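Local coordinates for 5-ketofructose reductase (Gluconobacter sp., PDB 7COL) that catalyses the NADPH-dependent reduction of 5-ketofructose, using a fold of the shikimate dehydrogenase family, at the NADPH dihydro-nicotinamide-adenine-dinucleotide phosphate site. Sequence-based numbering; all coordinates share one arbitrary frame.

The NADPH dihydro-nicotinamide-adenine-dinucleotide phosphate site. Residues 108, 131-135, 155-157, 160, 181, 197-200, 202, 225, 227, 248, 251-252, 255. With NDP (NADPH dihydro-nicotinamide-adenine-dinucleotide phosphate), chain B.
The Rossmann glycine loop, Gly131-Ala132-Gly133-Gly134-Ala135, runs under the pyrophosphate and adenosine ribose of NADPH. Backbone amides do the gripping: Ala132 N donates to the ribose 3'-hydroxyl O3B of NDP (2.9 Å), Ala135 N meets O2N of the nicotinamide-side phosphate of NDP at 2.8 Å, and Gly134 N reaches O2A on the other phosphate. The last two amides belong to the first turn of helix 134-145, whose dipole would probably steady the diphosphate charge.

Recognition of the 2'-phosphate, which distinguishes NADPH from NADH, is shared by Asn155, Arg156 and Lys160. With CG anti to the backbone N (chi1 -154°), the Asn155 amide sits between ribose and phosphate: OD1 accepts from O3B of NDP at 2.8 Å on an in-plane lone pair, while ND2 gives one N-H to phosphate O1X and the other, almost straight (176°), to the second-shell Asp157 O. Together these three bonds would hold the amide's rotation. An alanine here, lacking OD1 and ND2, would probably loosen both the ribose and the phosphate. Lys160 NZ, brought round by a bend at chi3, forms a salt bridge with the same O1X of NDP at 2.8 Å. Arg156 divides its guanidinium, NH1 pairing with O3X of NDP at 3.0 Å and NH2 lying over the adenine six-membered ring of NDP, 3.2 Å from its centroid. Ile200 CD1 packs over the opposite face of that ring, 3.6 Å from the centroid.

At the far end, the carboxamide N7N of NDP donates to Val225 O (2.8 Å) and Gly248 O, while Gln255 NE2 donates to O7N, orienting the nicotinamide. The cofactor thus stretches from strand 150-155 past helix 134-145 to helix 248-264, its nicotinamide facing the cleft towards the substrate-binding domain.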
loop_
_atom_site.group_PDB
_atom_site.type_symbol
_atom_site.label_atom_id
_atom_site.label_comp_id
_atom_site.label_asym_id
_atom_site.label_seq_id
_atom_site.Cartn_x
_atom_site.Cartn_y
_atom_site.Cartn_z
ATOM N N ASP A 108 8.242 16.658 -13.504
ATOM C CA ASP A 108 9.608 16.435 -14.014
ATOM C C ASP A 108 10.474 17.677 -14.152
ATOM O O ASP A 108 11.680 17.624 -13.878
ATOM C CB ASP A 108 9.605 15.658 -15.332
ATOM C CG ASP A 108 9.584 14.164 -15.124
ATOM O OD1 ASP A 108 10.201 13.675 -14.142
ATOM O OD2 ASP A 108 8.954 13.473 -15.949
ATOM N N GLY A 131 20.369 19.113 -24.214
ATOM C CA GLY A 131 19.590 17.897 -24.387
ATOM C C GLY A 131 18.210 18.227 -24.907
ATOM O O GLY A 131 17.752 19.368 -24.787
ATOM N N ALA A 132 17.563 17.228 -25.496
ATOM C CA ALA A 132 16.219 17.354 -26.051
ATOM C C ALA A 132 15.374 16.093 -25.817
ATOM O O ALA A 132 14.535 15.719 -26.641
ATOM C CB ALA A 132 16.283 17.714 -27.533
ATOM N N GLY A 133 15.599 15.436 -24.686
ATOM C CA GLY A 133 14.778 14.298 -24.291
ATOM C C GLY A 133 13.626 14.735 -23.424
ATOM O O GLY A 133 13.291 15.925 -23.365
ATOM N N GLY A 134 13.030 13.764 -22.741
ATOM C CA GLY A 134 11.919 14.003 -21.832
ATOM C C GLY A 134 12.185 15.034 -20.744
ATOM O O GLY A 134 11.309 15.831 -20.435
ATOM N N ALA A 135 13.379 15.026 -20.143
ATOM C CA ALA A 135 13.706 16.010 -19.093
ATOM C C ALA A 135 13.845 17.429 -19.641
ATOM O O ALA A 135 13.391 18.380 -19.016
ATOM C CB ALA A 135 14.975 15.621 -18.349
ATOM N N ASN A 155 21.123 20.258 -28.798
ATOM C CA ASN A 155 21.104 18.805 -28.943
ATOM C C ASN A 155 21.962 18.331 -30.087
ATOM O O ASN A 155 22.105 19.022 -31.103
ATOM C CB ASN A 155 19.677 18.295 -29.115
ATOM C CG ASN A 155 19.511 16.863 -28.653
ATOM O OD1 ASN A 155 19.813 16.533 -27.508
ATOM N ND2 ASN A 155 18.994 16.009 -29.537
ATOM N N ARG A 156 22.559 17.160 -29.887
ATOM C CA ARG A 156 23.340 16.451 -30.909
ATOM C C ARG A 156 22.469 16.193 -32.141
ATOM O O ARG A 156 22.857 16.552 -33.261
ATOM C CB ARG A 156 23.911 15.163 -30.296
ATOM C CG ARG A 156 24.523 14.143 -31.244
ATOM C CD ARG A 156 24.163 12.743 -30.767
ATOM N NE ARG A 156 25.007 12.279 -29.668
ATOM C CZ ARG A 156 24.589 11.560 -28.624
ATOM N NH1 ARG A 156 23.317 11.210 -28.476
ATOM N NH2 ARG A 156 25.463 11.189 -27.707
ATOM N N ASP A 157 21.289 15.608 -31.918
ATOM C CA ASP A 157 20.246 15.482 -32.948
ATOM C C ASP A 157 19.415 16.772 -32.972
ATOM O O ASP A 157 18.455 16.915 -32.213
ATOM C CB ASP A 157 19.374 14.245 -32.669
ATOM C CG ASP A 157 18.249 14.028 -33.706
ATOM O OD1 ASP A 157 18.138 14.757 -34.715
ATOM O OD2 ASP A 157 17.460 13.087 -33.498
ATOM N N LYS A 160 15.526 16.931 -32.904
ATOM C CA LYS A 160 14.910 16.725 -31.580
ATOM C C LYS A 160 14.808 18.049 -30.822
ATOM O O LYS A 160 13.826 18.291 -30.129
ATOM C CB LYS A 160 15.692 15.712 -30.752
ATOM C CG LYS A 160 15.346 14.268 -31.059
ATOM C CD LYS A 160 16.115 13.315 -30.168
ATOM C CE LYS A 160 15.427 13.101 -28.823
ATOM N NZ LYS A 160 16.339 12.422 -27.863
ATOM N N TRP A 181 24.716 20.764 -31.615
ATOM C CA TRP A 181 25.812 20.660 -30.642
ATOM C C TRP A 181 27.165 20.409 -31.324
ATOM O O TRP A 181 27.713 19.304 -31.267
ATOM C CB TRP A 181 25.517 19.597 -29.569
ATOM C CG TRP A 181 26.266 19.815 -28.265
ATOM C CD1 TRP A 181 27.436 20.513 -28.080
ATOM C CD2 TRP A 181 25.900 19.316 -26.975
ATOM N NE1 TRP A 181 27.814 20.474 -26.765
ATOM C CE2 TRP A 181 26.888 19.753 -26.060
ATOM C CE3 TRP A 181 24.829 18.545 -26.500
ATOM C CZ2 TRP A 181 26.838 19.443 -24.688
ATOM C CZ3 TRP A 181 24.779 18.232 -25.140
ATOM C CH2 TRP A 181 25.782 18.684 -24.248
ATOM N N ALA A 197 20.459 18.773 -19.180
ATOM C CA ALA A 197 19.316 17.841 -19.186
ATOM C C ALA A 197 19.584 16.585 -20.019
ATOM O O ALA A 197 18.673 15.804 -20.288
ATOM C CB ALA A 197 18.037 18.539 -19.631
ATOM N N THR A 198 20.847 16.385 -20.396
ATOM C CA THR A 198 21.324 15.111 -20.953
ATOM C C THR A 198 21.524 14.091 -19.820
ATOM O O THR A 198 21.457 14.447 -18.636
ATOM C CB THR A 198 22.681 15.250 -21.699
ATOM O OG1 THR A 198 23.722 15.551 -20.760
ATOM C CG2 THR A 198 22.641 16.332 -22.786
ATOM N N SER A 199 21.794 12.841 -20.196
ATOM C CA SER A 199 22.149 11.767 -19.244
ATOM C C SER A 199 23.668 11.664 -18.966
ATOM O O SER A 199 24.113 10.778 -18.214
ATOM C CB SER A 199 21.596 10.425 -19.739
ATOM O OG SER A 199 21.995 10.186 -21.077
ATOM N N ILE A 200 24.460 12.552 -19.583
ATOM C CA ILE A 200 25.904 12.608 -19.346
ATOM C C ILE A 200 26.145 12.853 -17.850
ATOM O O ILE A 200 25.584 13.790 -17.280
ATOM C CB ILE A 200 26.599 13.732 -20.177
ATOM C CG1 ILE A 200 26.360 13.543 -21.681
ATOM C CG2 ILE A 200 28.091 13.805 -19.857
ATOM C CD1 ILE A 200 27.012 14.598 -22.572
ATOM N N LEU A 202 25.471 10.554 -15.414
ATOM C CA LEU A 202 24.622 9.654 -14.602
ATOM C C LEU A 202 25.427 8.461 -14.074
ATOM O O LEU A 202 25.865 7.604 -14.850
ATOM C CB LEU A 202 23.375 9.185 -15.382
ATOM C CG LEU A 202 22.295 8.381 -14.633
ATOM C CD1 LEU A 202 21.663 9.172 -13.486
ATOM C CD2 LEU A 202 21.213 7.909 -15.595
ATOM N N VAL A 225 20.469 18.043 -14.029
ATOM C CA VAL A 225 19.370 17.147 -13.695
ATOM C C VAL A 225 19.818 15.887 -12.976
ATOM O O VAL A 225 19.012 15.275 -12.258
ATOM C CB VAL A 225 18.479 16.800 -14.923
ATOM C CG1 VAL A 225 17.801 18.051 -15.435
ATOM C CG2 VAL A 225 19.261 16.118 -16.037
ATOM N N PRO A 227 20.698 13.129 -10.636
ATOM C CA PRO A 227 20.493 13.008 -9.195
ATOM C C PRO A 227 21.677 12.357 -8.469
ATOM O O PRO A 227 21.946 12.684 -7.307
ATOM C CB PRO A 227 19.221 12.152 -9.074
ATOM C CG PRO A 227 19.101 11.418 -10.362
ATOM C CD PRO A 227 19.920 12.137 -11.408
ATOM N N GLY A 248 20.878 17.781 -9.190
ATOM C CA GLY A 248 19.698 16.991 -9.518
ATOM C C GLY A 248 19.115 16.247 -8.322
ATOM O O GLY A 248 17.954 15.838 -8.365
ATOM N N MET A 251 16.639 18.635 -6.874
ATOM C CA MET A 251 15.510 18.625 -7.820
ATOM C C MET A 251 14.544 17.471 -7.579
ATOM O O MET A 251 13.330 17.644 -7.652
ATOM C CB MET A 251 16.023 18.599 -9.256
ATOM C CG MET A 251 16.771 19.870 -9.619
ATOM S SD MET A 251 17.360 19.795 -11.301
ATOM C CE MET A 251 18.579 21.101 -11.324
ATOM N N LEU A 252 15.091 16.295 -7.288
ATOM C CA LEU A 252 14.280 15.116 -6.966
ATOM C C LEU A 252 13.528 15.286 -5.652
ATOM O O LEU A 252 12.349 14.935 -5.562
ATOM C CB LEU A 252 15.143 13.858 -6.905
ATOM C CG LEU A 252 14.670 12.547 -7.543
ATOM C CD1 LEU A 252 15.582 11.423 -7.069
ATOM C CD2 LEU A 252 13.209 12.190 -7.275
ATOM N N GLN A 255 10.602 17.615 -6.422
ATOM C CA GLN A 255 9.561 16.817 -7.064
ATOM C C GLN A 255 8.705 16.060 -6.048
ATOM O O GLN A 255 7.485 16.009 -6.183
ATOM C CB GLN A 255 10.165 15.769 -7.993
ATOM C CG GLN A 255 10.601 16.254 -9.353
ATOM C CD GLN A 255 10.505 15.150 -10.397
ATOM O OE1 GLN A 255 9.426 14.657 -10.698
ATOM N NE2 GLN A 255 11.632 14.789 -10.975
HETATM P PA NDP B . 16.244 10.805 -22.617
HETATM O O1A NDP B . 16.819 9.464 -23.023
HETATM O O2A NDP B . 14.795 11.115 -22.916
HETATM O O5B NDP B . 17.149 11.967 -23.281
HETATM C C5B NDP B . 18.575 11.898 -23.220
HETATM C C4B NDP B . 19.163 13.198 -23.750
HETATM O O4B NDP B . 20.550 13.254 -23.421
HETATM C C3B NDP B . 19.093 13.283 -25.262
HETATM O O3B NDP B . 18.816 14.636 -25.645
HETATM C C2B NDP B . 20.488 12.912 -25.724
HETATM O O2B NDP B . 20.830 13.460 -27.000
HETATM C C1B NDP B . 21.340 13.464 -24.599
HETATM N N9A NDP B . 22.645 12.776 -24.498
HETATM C C8A NDP B . 22.878 11.604 -23.863
HETATM N N7A NDP B . 24.180 11.246 -23.966
HETATM C C5A NDP B . 24.803 12.215 -24.668
HETATM C C6A NDP B . 26.185 12.484 -25.137
HETATM N N6A NDP B . 27.174 11.604 -24.855
HETATM N N1A NDP B . 26.427 13.620 -25.855
HETATM C C2A NDP B . 25.454 14.507 -26.140
HETATM N N3A NDP B . 24.174 14.327 -25.741
HETATM C C4A NDP B . 23.790 13.225 -25.018
HETATM O O3 NDP B . 16.544 11.040 -21.046
HETATM P PN NDP B . 15.627 12.001 -20.118
HETATM O O1N NDP B . 14.388 11.219 -19.722
HETATM O O2N NDP B . 15.488 13.335 -20.800
HETATM O O5D NDP B . 16.508 12.201 -18.769
HETATM C C5D NDP B . 17.841 12.718 -18.782
HETATM C C4D NDP B . 18.444 12.625 -17.381
HETATM O O4D NDP B . 17.729 13.472 -16.476
HETATM C C3D NDP B . 18.386 11.216 -16.799
HETATM O O3D NDP B . 19.710 10.870 -16.385
HETATM C C2D NDP B . 17.418 11.284 -15.622
HETATM O O2D NDP B . 17.889 10.500 -14.523
HETATM C C1D NDP B . 17.379 12.772 -15.271
HETATM N N1N NDP B . 16.124 13.309 -14.698
HETATM C C2N NDP B . 16.220 13.923 -13.495
HETATM C C3N NDP B . 15.105 14.486 -12.851
HETATM C C7N NDP B . 15.265 15.155 -11.495
HETATM O O7N NDP B . 14.274 15.561 -10.878
HETATM N N7N NDP B . 16.497 15.295 -10.973
HETATM C C4N NDP B . 13.863 14.419 -13.509
HETATM C C5N NDP B . 13.775 13.793 -14.761
HETATM C C6N NDP B . 14.928 13.246 -15.341
HETATM P P2B NDP B . 20.252 12.818 -28.364
HETATM O O1X NDP B . 18.862 13.408 -28.448
HETATM O O2X NDP B . 21.191 13.326 -29.440
HETATM O O3X NDP B . 20.290 11.328 -28.127
HETATM O O HOH W 1 16.461 15.539 -22.042
HETATM O O HOH W 2 22.593 16.408 -27.078
#